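PDB 5CHO: flavin reductase from Uncultured bacterium, which probably reduces flavin adenine dinucleotide and supplies the reduced flavin to the tryptophan halogenase component of a bacterial two-component system. Local coordinates for residues G94-V100 with W146-L151. Numbering follows the deposited sequence.
Sequences GSFGVSV and WFECAL
Phe96 and Cys149 form a hydrogen-bonded pair between antiparallel strands of the split beta-barrel of the flavin reductase family, strand 95-100 and residues 146-151 of strand 145-157. Their backbones are joined twice: Phe96 N gives to Cys149 O at 2.9 Å, and Cys149 N returns a bond to Phe96 O at 2.8 Å, nearly along the C=O axis. Val98 and Phe147, two residues further along, repeat the two reciprocal N-H...O bonds, and Leu151 N closes the end of the pairing on Gly94 O. Gly94 leaves helix 85-93 with positive phi, which glycine, lacking a CB, adopts with little strain.

The Phe96 side chain leaves the sheet with CG between the backbone N and the carbonyl carbon (chi1 61°), which swings its ring over Cys149. Beyond CB and CG, CD2 lies near Cys149 O, CD1 and CE2 look onto Cys149 CB, CE1 meets both CB and SG, and CZ comes to 3.5 Å from Cys149 CB. That CB makes a CH-pi contact over one ring face, while SG sits obliquely, 4.4 Å from the Phe96 ring centroid; Val98 CG2 lies in plane at the ring edge. A small, polarisable cysteine suits a site beneath an aromatic ring. Val51 and Leu90 also touch Phe96, and an alanine here would probably leave a gap over Cys149 and its sulfur without an aromatic partner.

On the same face, beta-branched Val98 packs its CB on Phe147 CB, Val100 CG2 meets the Phe147 ring edge in plane, 4.0 Å from CE2, and Ile40 of the second subunit reaches Phe147. The other face carries Glu148, its buried carboxylate satisfied by hydrogen bonds with Thr135 OG1 and Thr169 OG1, and Trp146, whose NE1 donates a hydrogen bond to Ala140 O. Ser99 OG, hydrogen-bonded to Ala140 N, approaches Trp146 CD1 obliquely at 3.7 Å.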
ATOM      1  N   GLY A  94      -2.913  20.944   6.318  1.00 37.31           N
ATOM      2  CA  GLY A  94      -3.749  20.090   7.149  1.00 36.78           C
ATOM      3  C   GLY A  94      -4.868  19.316   6.464  1.00 37.98           C
ATOM      4  O   GLY A  94      -5.613  18.593   7.128  1.00 38.18           O
ATOM      5  N   SER A  95      -4.992  19.448   5.148  1.00 36.76           N
ATOM      6  CA  SER A  95      -5.910  18.606   4.382  1.00 35.20           C
ATOM      7  C   SER A  95      -5.334  18.335   2.998  1.00 37.09           C
ATOM      8  O   SER A  95      -4.445  19.051   2.540  1.00 37.08           O
ATOM      9  CB  SER A  95      -7.291  19.260   4.264  1.00 39.58           C
ATOM     10  OG  SER A  95      -7.231  20.441   3.484  1.00 41.82           O
ATOM     11  N   PHE A  96      -5.836  17.301   2.332  1.00 28.33           N
ATOM     12  CA  PHE A  96      -5.288  16.925   1.038  1.00 29.46           C
ATOM     13  C   PHE A  96      -6.225  16.063   0.204  1.00 28.92           C
ATOM     14  O   PHE A  96      -7.196  15.497   0.707  1.00 35.56           O
ATOM     15  CB  PHE A  96      -3.953  16.195   1.230  1.00 29.90           C
ATOM     16  CG  PHE A  96      -4.053  14.931   2.030  1.00 33.62           C
ATOM     17  CD1 PHE A  96      -4.187  13.701   1.395  1.00 32.91           C
ATOM     18  CD2 PHE A  96      -3.984  14.963   3.415  1.00 29.73           C
ATOM     19  CE1 PHE A  96      -4.260  12.528   2.131  1.00 29.70           C
ATOM     20  CE2 PHE A  96      -4.057  13.799   4.154  1.00 29.72           C
ATOM     21  CZ  PHE A  96      -4.196  12.579   3.513  1.00 33.94           C
ATOM     22  N   GLY A  97      -5.905  15.983  -1.084  1.00 32.36           N
ATOM     23  CA  GLY A  97      -6.649  15.180  -2.034  1.00 27.79           C
ATOM     24  C   GLY A  97      -5.832  13.986  -2.483  1.00 30.68           C
ATOM     25  O   GLY A  97      -4.606  13.993  -2.397  1.00 29.39           O
ATOM     26  N   VAL A  98      -6.525  12.952  -2.944  1.00 28.86           N
ATOM     27  CA  VAL A  98      -5.891  11.769  -3.506  1.00 24.68           C
ATOM     28  C   VAL A  98      -6.678  11.342  -4.737  1.00 30.54           C
ATOM     29  O   VAL A  98      -7.895  11.185  -4.667  1.00 32.95           O
ATOM     30  CB  VAL A  98      -5.843  10.609  -2.479  1.00 28.59           C
ATOM     31  CG1 VAL A  98      -5.213   9.360  -3.083  1.00 29.42           C
ATOM     32  CG2 VAL A  98      -5.103  11.033  -1.208  1.00 26.19           C
ATOM     33  N   SER A  99      -5.987  11.165  -5.862  1.00 30.22           N
ATOM     34  CA  SER A  99      -6.620  10.692  -7.091  1.00 27.93           C
ATOM     35  C   SER A  99      -5.963   9.398  -7.536  1.00 30.74           C
ATOM     36  O   SER A  99      -4.753   9.349  -7.725  1.00 27.45           O
ATOM     37  CB  SER A  99      -6.520  11.737  -8.207  1.00 27.70           C
ATOM     38  OG  SER A  99      -6.921  13.018  -7.762  1.00 32.26           O
ATOM     39  N   VAL A 100      -6.769   8.360  -7.723  1.00 27.74           N
ATOM     40  CA  VAL A 100      -6.264   7.063  -8.142  1.00 26.02           C
ATOM     41  C   VAL A 100      -6.220   7.050  -9.664  1.00 28.87           C
ATOM     42  O   VAL A 100      -7.231   7.281 -10.328  1.00 30.67           O
ATOM     43  CB  VAL A 100      -7.147   5.927  -7.597  1.00 28.08           C
ATOM     44  CG1 VAL A 100      -6.688   4.575  -8.126  1.00 24.54           C
ATOM     45  CG2 VAL A 100      -7.126   5.942  -6.078  1.00 24.93           C
ATOM     46  N   TRP A 146     -11.650   9.493  -6.432  1.00 36.66           N
ATOM     47  CA  TRP A 146     -11.218  10.682  -5.700  1.00 30.65           C
ATOM     48  C   TRP A 146     -11.410  10.521  -4.195  1.00 35.67           C
ATOM     49  O   TRP A 146     -12.372   9.899  -3.747  1.00 36.57           O
ATOM     50  CB  TRP A 146     -11.988  11.926  -6.160  1.00 36.51           C
ATOM     51  CG  TRP A 146     -11.646  12.447  -7.527  1.00 42.48           C
ATOM     52  CD1 TRP A 146     -10.536  12.164  -8.271  1.00 40.47           C
ATOM     53  CD2 TRP A 146     -12.423  13.367  -8.303  1.00 44.16           C
ATOM     54  NE1 TRP A 146     -10.579  12.847  -9.464  1.00 40.51           N
ATOM     55  CE2 TRP A 146     -11.730  13.591  -9.508  1.00 42.70           C
ATOM     56  CE3 TRP A 146     -13.640  14.018  -8.096  1.00 42.21           C
ATOM     57  CZ2 TRP A 146     -12.215  14.441 -10.500  1.00 46.87           C
ATOM     58  CZ3 TRP A 146     -14.119  14.857  -9.079  1.00 44.30           C
ATOM     59  CH2 TRP A 146     -13.411  15.062 -10.265  1.00 45.03           C
ATOM     60  N   PHE A 147     -10.478  11.078  -3.423  1.00 34.54           N
ATOM     61  CA  PHE A 147     -10.627  11.183  -1.975  1.00 29.63           C
ATOM     62  C   PHE A 147     -10.240  12.585  -1.528  1.00 34.82           C
ATOM     63  O   PHE A 147      -9.304  13.172  -2.069  1.00 35.29           O
ATOM     64  CB  PHE A 147      -9.752  10.179  -1.216  1.00 27.61           C
ATOM     65  CG  PHE A 147      -9.977   8.742  -1.591  1.00 33.34           C
ATOM     66  CD1 PHE A 147     -10.887   7.954  -0.895  1.00 35.89           C
ATOM     67  CD2 PHE A 147      -9.270   8.175  -2.641  1.00 29.61           C
ATOM     68  CE1 PHE A 147     -11.084   6.627  -1.244  1.00 29.79           C
ATOM     69  CE2 PHE A 147      -9.458   6.853  -2.987  1.00 30.94           C
ATOM     70  CZ  PHE A 147     -10.370   6.078  -2.291  1.00 33.68           C
ATOM     71  N   GLU A 148     -10.961  13.119  -0.547  1.00 34.06           N
ATOM     72  CA  GLU A 148     -10.497  14.287   0.197  1.00 37.38           C
ATOM     73  C   GLU A 148     -10.305  13.878   1.643  1.00 36.51           C
ATOM     74  O   GLU A 148     -11.114  13.132   2.196  1.00 37.66           O
ATOM     75  CB  GLU A 148     -11.473  15.462   0.110  1.00 37.00           C
ATOM     76  CG  GLU A 148     -11.667  16.030  -1.278  1.00 40.12           C
ATOM     77  CD  GLU A 148     -12.601  17.224  -1.276  1.00 46.33           C
ATOM     78  OE1 GLU A 148     -12.111  18.360  -1.103  1.00 46.97           O
ATOM     79  OE2 GLU A 148     -13.824  17.030  -1.434  1.00 48.22           O
ATOM     80  N   CYS A 149      -9.238  14.378   2.253  1.00 32.61           N
ATOM     81  CA  CYS A 149      -8.865  13.951   3.590  1.00 31.74           C
ATOM     82  C   CYS A 149      -8.441  15.118   4.459  1.00 36.90           C
ATOM     83  O   CYS A 149      -7.907  16.112   3.970  1.00 36.19           O
ATOM     84  CB  CYS A 149      -7.720  12.940   3.514  1.00 33.16           C
ATOM     85  SG  CYS A 149      -7.976  11.596   2.333  1.00 46.39           S
ATOM     86  N   ALA A 150      -8.691  14.981   5.755  1.00 37.28           N
ATOM     87  CA  ALA A 150      -8.133  15.877   6.751  1.00 36.14           C
ATOM     88  C   ALA A 150      -7.025  15.138   7.474  1.00 34.66           C
ATOM     89  O   ALA A 150      -7.188  13.971   7.824  1.00 37.26           O
ATOM     90  CB  ALA A 150      -9.194  16.330   7.721  1.00 37.65           C
ATOM     91  N   LEU A 151      -5.905  15.811   7.706  1.00 36.91           N
ATOM     92  CA  LEU A 151      -4.784  15.170   8.363  1.00 34.97           C
ATOM     93  C   LEU A 151      -5.147  14.840   9.809  1.00 41.30           C
ATOM     94  O   LEU A 151      -5.466  15.718  10.609  1.00 43.71           O
ATOM     95  CB  LEU A 151      -3.542  16.062   8.287  1.00 32.56           C
ATOM     96  CG  LEU A 151      -2.279  15.535   8.971  1.00 33.22           C
ATOM     97  CD1 LEU A 151      -1.900  14.167   8.425  1.00 32.38           C
ATOM     98  CD2 LEU A 151      -1.133  16.519   8.789  1.00 30.06           C
TER